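Chorismate synthase (PDB 1Q1L) catalyses the anti-1,4-elimination of phosphate from 5-enolpyruvylshikimate-3-phosphate to yield chorismate, most likely with reduced FMN as its cofactor. Local coordinates at residues A[14-19]-A[133-138]; A[143-148]-A[364-369]. All coordinates share one frame; numbering follows the deposited sequence.

Contact 1: A[14-19]-A[133-138]; sequences AGESHG and ILERAS
Ser17, His18 and Gly15 meet Glu135 and Arg136 in a polar, partly buried contact between the loop that follows strand 10-14 and the last turn of helix 131-137. Its middle is the carbonyl oxygen of Glu135, which Ser17 grips. The hydroxyl OG donates to Glu135 O at 2.8 Å, lying in the carbonyl plane on a lone pair, while the backbone N of Ser17 approaches from above that plane, at a spacing too short to be taken at face value. OG reaches the carbonyl because it sits between its own backbone N and carbonyl carbon (chi1 42°). Beside this pair the Glu135 side chain, bent at chi2, turns its carboxylate to His18: Glu135 OE1 takes the backbone N of His18 on its syn side at 2.7 Å, and OE2 receives a weak bond from ND1 of the imidazole at 2.8 Å. Ring and carboxylate planes stand 46° apart. The loop carries Gly-Glu-Ser-His-Gly, a sequence hallmark of chorismate synthases, and joins neighbouring antiparallel strands 10-14 and 21-27; the helix end holds Arg136 to Ser138, predicted to bind FMN. At the start of the loop, NH1 of Arg136 donates to Gly15 O at 3.2 Å in a fairly straight bond (161°), with the acceptor close to the guanidinium plane. NH2 of Arg136 turns to Thr13 OG1 and to Ile246 O of the third subunit. Glu16 lays CB 3.6 Å from CB of Glu135, but its carboxylate serves the second subunit, accepting from Gly69 N and Ser78 OG there. Arg71 of the second subunit forms a salt bridge with Glu135 OE1, which would probably offset the carboxylate's negative charge.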
loop_
_atom_site.group_PDB
_atom_site.type_symbol
_atom_site.label_atom_id
_atom_site.label_comp_id
_atom_site.label_asym_id
_atom_site.label_seq_id
_atom_site.Cartn_x
_atom_site.Cartn_y
_atom_site.Cartn_z
ATOM N N ALA A 14 9.950 -0.006 -15.790
ATOM C CA ALA A 14 9.487 0.898 -16.836
ATOM C C ALA A 14 10.278 0.665 -18.111
ATOM O O ALA A 14 11.335 0.035 -18.085
ATOM C CB ALA A 14 9.654 2.349 -16.387
ATOM N N GLY A 15 9.762 1.184 -19.221
ATOM C CA GLY A 15 10.437 1.039 -20.496
ATOM C C GLY A 15 9.552 0.403 -21.545
ATOM O O GLY A 15 8.737 -0.465 -21.222
ATOM N N GLU A 16 9.693 0.844 -22.795
ATOM C CA GLU A 16 8.915 0.278 -23.892
ATOM C C GLU A 16 9.828 -0.703 -24.628
ATOM O O GLU A 16 11.052 -0.599 -24.541
ATOM C CB GLU A 16 8.445 1.356 -24.877
ATOM C CG GLU A 16 8.466 2.798 -24.382
ATOM C CD GLU A 16 7.703 3.025 -23.088
ATOM O OE1 GLU A 16 6.601 2.462 -22.919
ATOM O OE2 GLU A 16 8.206 3.793 -22.244
ATOM N N SER A 17 9.236 -1.648 -25.353
ATOM C CA SER A 17 10.017 -2.642 -26.080
ATOM C C SER A 17 10.987 -2.013 -27.078
ATOM O O SER A 17 12.106 -2.497 -27.255
ATOM C CB SER A 17 9.086 -3.627 -26.790
ATOM O OG SER A 17 7.988 -2.958 -27.386
ATOM N N HIS A 18 10.565 -0.933 -27.725
ATOM C CA HIS A 18 11.426 -0.252 -28.681
ATOM C C HIS A 18 11.748 1.155 -28.206
ATOM O O HIS A 18 11.367 2.147 -28.826
ATOM C CB HIS A 18 10.771 -0.217 -30.066
ATOM C CG HIS A 18 10.574 -1.575 -30.667
ATOM N ND1 HIS A 18 9.475 -2.360 -30.389
ATOM C CD2 HIS A 18 11.365 -2.310 -31.484
ATOM C CE1 HIS A 18 9.598 -3.522 -31.008
ATOM N NE2 HIS A 18 10.737 -3.517 -31.679
ATOM N N GLY A 19 12.450 1.224 -27.084
ATOM C CA GLY A 19 12.838 2.497 -26.519
ATOM C C GLY A 19 14.286 2.378 -26.113
ATOM O O GLY A 19 14.925 1.372 -26.407
ATOM N N ILE A 133 0.778 0.979 -26.777
ATOM C CA ILE A 133 0.273 0.021 -25.801
ATOM C C ILE A 133 1.114 -1.253 -25.815
ATOM O O ILE A 133 1.573 -1.714 -24.768
ATOM C CB ILE A 133 -1.206 -0.354 -26.087
ATOM C CG1 ILE A 133 -2.108 0.868 -25.879
ATOM C CG2 ILE A 133 -1.642 -1.504 -25.182
ATOM C CD1 ILE A 133 -2.101 1.412 -24.461
ATOM N N LEU A 134 1.320 -1.812 -27.003
ATOM C CA LEU A 134 2.102 -3.036 -27.139
ATOM C C LEU A 134 3.568 -2.814 -26.752
ATOM O O LEU A 134 4.203 -3.701 -26.178
ATOM C CB LEU A 134 2.000 -3.566 -28.573
ATOM C CG LEU A 134 2.424 -5.021 -28.794
ATOM C CD1 LEU A 134 1.615 -5.938 -27.883
ATOM C CD2 LEU A 134 2.211 -5.404 -30.251
ATOM N N GLU A 135 4.098 -1.633 -27.065
ATOM C CA GLU A 135 5.484 -1.292 -26.735
ATOM C C GLU A 135 5.782 -1.600 -25.269
ATOM O O GLU A 135 6.799 -2.213 -24.946
ATOM C CB GLU A 135 5.747 0.198 -26.989
ATOM C CG GLU A 135 6.006 0.584 -28.436
ATOM C CD GLU A 135 7.387 0.183 -28.911
ATOM O OE1 GLU A 135 8.373 0.524 -28.222
ATOM O OE2 GLU A 135 7.487 -0.464 -29.977
ATOM N N ARG A 136 4.884 -1.170 -24.389
ATOM C CA ARG A 136 5.036 -1.378 -22.953
ATOM C C ARG A 136 4.488 -2.726 -22.480
ATOM O O ARG A 136 4.997 -3.309 -21.519
ATOM C CB ARG A 136 4.336 -0.244 -22.191
ATOM C CG ARG A 136 4.193 -0.481 -20.692
ATOM C CD ARG A 136 5.543 -0.700 -20.032
ATOM N NE ARG A 136 5.418 -0.984 -18.604
ATOM C CZ ARG A 136 6.434 -1.342 -17.825
ATOM N NH1 ARG A 136 7.654 -1.459 -18.334
ATOM N NH2 ARG A 136 6.230 -1.589 -16.539
ATOM N N ALA A 137 3.457 -3.217 -23.160
ATOM C CA ALA A 137 2.828 -4.484 -22.797
ATOM C C ALA A 137 3.684 -5.699 -23.134
ATOM O O ALA A 137 3.752 -6.653 -22.357
ATOM C CB ALA A 137 1.467 -4.605 -23.487
ATOM N N SER A 138 4.326 -5.655 -24.297
ATOM C CA SER A 138 5.160 -6.755 -24.766
ATOM C C SER A 138 5.966 -7.460 -23.680
ATOM O O SER A 138 6.390 -6.842 -22.700
ATOM C CB SER A 138 6.103 -6.265 -25.865
ATOM O OG SER A 138 5.383 -6.012 -27.061
#

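Contact 2: A[143-148]-A[364-369]; sequences AARVAV and EAMLAI
NH1 of Arg145 is hydrogen-bonded to Ser262 OG and at the same time lies 3.8 Å from SE of Met366, while NE of the same guanidinium forms a salt bridge with Glu141. The selenium, from selenomethionine, sits near the guanidinium plane, at its edge, and also comes 3.6 Å from Arg145 CD. The two side chains cross obliquely: the arginine runs extended from CG to NE, whereas the methionine folds at chi2 and chi3, bringing CE to within 4.1 Å of Arg145 NH1. Trp248 of the third subunit packs on both residues.

Away from the arginine the contact is apolar and close. The segments 143-148 and 364-369 cross at 45°, their axes 8.4 Å apart at closest approach, and Ala365 lies where the two backbones come nearest, opposite Val146. Its CB points at the other helix and rests 3.7 Å from CA of Val146, with Arg145 O at 3.8 Å, so the methyl group meets backbone rather than a long side chain. One turn on, CD1 of Ile369, carried outward by an anti chi2 (176°), touches CG1 of Val148 at 3.8 Å; these side chains meet at about a right angle.

The two helices belong to the helical layer of the beta-alpha-beta sandwich, near the centre of the chain. Val146 and Ala147 also pack on helix 37-48, and Leu367 and Ala368 on strand 162-170. Residues 143-148 and 364-369 meet through van der Waals contact alone, although further along the first helix Lys153 forms a salt bridge with Glu364. Arg145 likewise finds its polar partners outside both segments, and the salt bridge with Glu141 probably helps the buried guanidinium keep its charge beside the weakly polar selenium.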
loop_
_atom_site.group_PDB
_atom_site.type_symbol
_atom_site.label_atom_id
_atom_site.label_comp_id
_atom_site.label_asym_id
_atom_site.label_seq_id
_atom_site.Cartn_x
_atom_site.Cartn_y
_atom_site.Cartn_z
ATOM N N ALA A 143 11.745 -8.849 -18.954
ATOM C CA ALA A 143 13.196 -8.790 -18.776
ATOM C C ALA A 143 13.538 -7.990 -17.511
ATOM O O ALA A 143 14.481 -8.320 -16.789
ATOM C CB ALA A 143 13.848 -8.150 -19.991
ATOM N N ALA A 144 12.773 -6.936 -17.247
ATOM C CA ALA A 144 13.012 -6.129 -16.056
ATOM C C ALA A 144 12.589 -6.942 -14.834
ATOM O O ALA A 144 13.200 -6.843 -13.771
ATOM C CB ALA A 144 12.212 -4.824 -16.127
ATOM N N ARG A 145 11.540 -7.747 -14.993
ATOM C CA ARG A 145 11.063 -8.576 -13.889
ATOM C C ARG A 145 12.123 -9.597 -13.521
ATOM O O ARG A 145 12.324 -9.910 -12.347
ATOM C CB ARG A 145 9.788 -9.324 -14.266
ATOM C CG ARG A 145 8.582 -8.470 -14.569
ATOM C CD ARG A 145 7.340 -9.344 -14.468
ATOM N NE ARG A 145 6.179 -8.795 -15.155
ATOM C CZ ARG A 145 4.956 -9.301 -15.042
ATOM N NH1 ARG A 145 4.748 -10.360 -14.264
ATOM N NH2 ARG A 145 3.944 -8.753 -15.699
ATOM N N VAL A 146 12.798 -10.130 -14.534
ATOM C CA VAL A 146 13.840 -11.123 -14.301
ATOM C C VAL A 146 15.041 -10.498 -13.592
ATOM O O VAL A 146 15.681 -11.140 -12.761
ATOM C CB VAL A 146 14.274 -11.787 -15.639
ATOM C CG1 VAL A 146 15.523 -12.633 -15.440
ATOM C CG2 VAL A 146 13.142 -12.664 -16.165
ATOM N N ALA A 147 15.342 -9.244 -13.909
ATOM C CA ALA A 147 16.468 -8.555 -13.273
ATOM C C ALA A 147 16.183 -8.343 -11.781
ATOM O O ALA A 147 17.047 -8.576 -10.930
ATOM C CB ALA A 147 16.725 -7.207 -13.969
ATOM N N VAL A 148 14.976 -7.885 -11.462
ATOM C CA VAL A 148 14.600 -7.680 -10.066
ATOM C C VAL A 148 14.620 -9.035 -9.367
ATOM O O VAL A 148 15.089 -9.161 -8.229
ATOM C CB VAL A 148 13.185 -7.058 -9.944
ATOM C CG1 VAL A 148 12.689 -7.141 -8.500
ATOM C CG2 VAL A 148 13.218 -5.593 -10.400
ATOM N N GLU A 364 10.371 -18.196 -12.439
ATOM C CA GLU A 364 11.325 -18.349 -11.354
ATOM C C GLU A 364 11.542 -16.987 -10.702
ATOM O O GLU A 364 11.610 -16.871 -9.483
ATOM C CB GLU A 364 12.663 -18.863 -11.884
ATOM C CG GLU A 364 12.655 -20.276 -12.428
ATOM C CD GLU A 364 13.993 -20.647 -13.055
ATOM O OE1 GLU A 364 15.001 -19.967 -12.747
ATOM O OE2 GLU A 364 14.033 -21.618 -13.846
ATOM N N ALA A 365 11.661 -15.961 -11.534
ATOM C CA ALA A 365 11.864 -14.599 -11.051
ATOM C C ALA A 365 10.702 -14.142 -10.168
ATOM O O ALA A 365 10.913 -13.568 -9.104
ATOM C CB ALA A 365 12.021 -13.657 -12.237
HETATM N N MSE A 366 9.475 -14.395 -10.614
HETATM C CA MSE A 366 8.291 -13.991 -9.853
HETATM C C MSE A 366 8.204 -14.711 -8.508
HETATM O O MSE A 366 7.873 -14.103 -7.484
HETATM C CB MSE A 366 7.022 -14.241 -10.674
HETATM C CG MSE A 366 6.936 -13.403 -11.948
HETATM SE SE MSE A 366 7.310 -11.507 -11.652
HETATM C CE MSE A 366 5.877 -11.119 -10.421
ATOM N N LEU A 367 8.507 -16.003 -8.508
ATOM C CA LEU A 367 8.481 -16.780 -7.282
ATOM C C LEU A 367 9.554 -16.292 -6.307
ATOM O O LEU A 367 9.329 -16.258 -5.104
ATOM C CB LEU A 367 8.699 -18.266 -7.573
ATOM C CG LEU A 367 8.686 -19.129 -6.305
ATOM C CD1 LEU A 367 7.338 -18.955 -5.592
ATOM C CD2 LEU A 367 8.916 -20.604 -6.663
ATOM N N ALA A 368 10.724 -15.927 -6.826
ATOM C CA ALA A 368 11.805 -15.447 -5.976
ATOM C C ALA A 368 11.428 -14.110 -5.327
ATOM O O ALA A 368 11.793 -13.837 -4.184
ATOM C CB ALA A 368 13.092 -15.297 -6.795
ATOM N N ILE A 369 10.693 -13.284 -6.059
ATOM C CA ILE A 369 10.274 -11.989 -5.533
ATOM C C ILE A 369 9.267 -12.177 -4.400
ATOM O O ILE A 369 9.379 -11.557 -3.341
ATOM C CB ILE A 369 9.654 -11.126 -6.649
ATOM C CG1 ILE A 369 10.747 -10.755 -7.666
ATOM C CG2 ILE A 369 9.044 -9.839 -6.059
ATOM C CD1 ILE A 369 10.237 -9.981 -8.859
#

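Overall arrangement
From the N terminus, the chain leaves strand 10-14, and contact 1 closes a loop of 113 residues, including the rest of the first antiparallel sheet, by bringing residues 14-19 to the end of helix 131-137. Helix 142-157 follows directly and opens contact 2, whose loop of 215 residues takes in the second antiparallel sheet before helix 356-379 returns. The contacts are therefore in series and neither nest nor cross. Their centres lie about 17 Å apart, and their nearest atoms are about 5 Å from each other. Contact 1 ties a hairpin connection to a helix end beside neighbouring subunits; contact 2 joins two central helices, and both touch the third subunit.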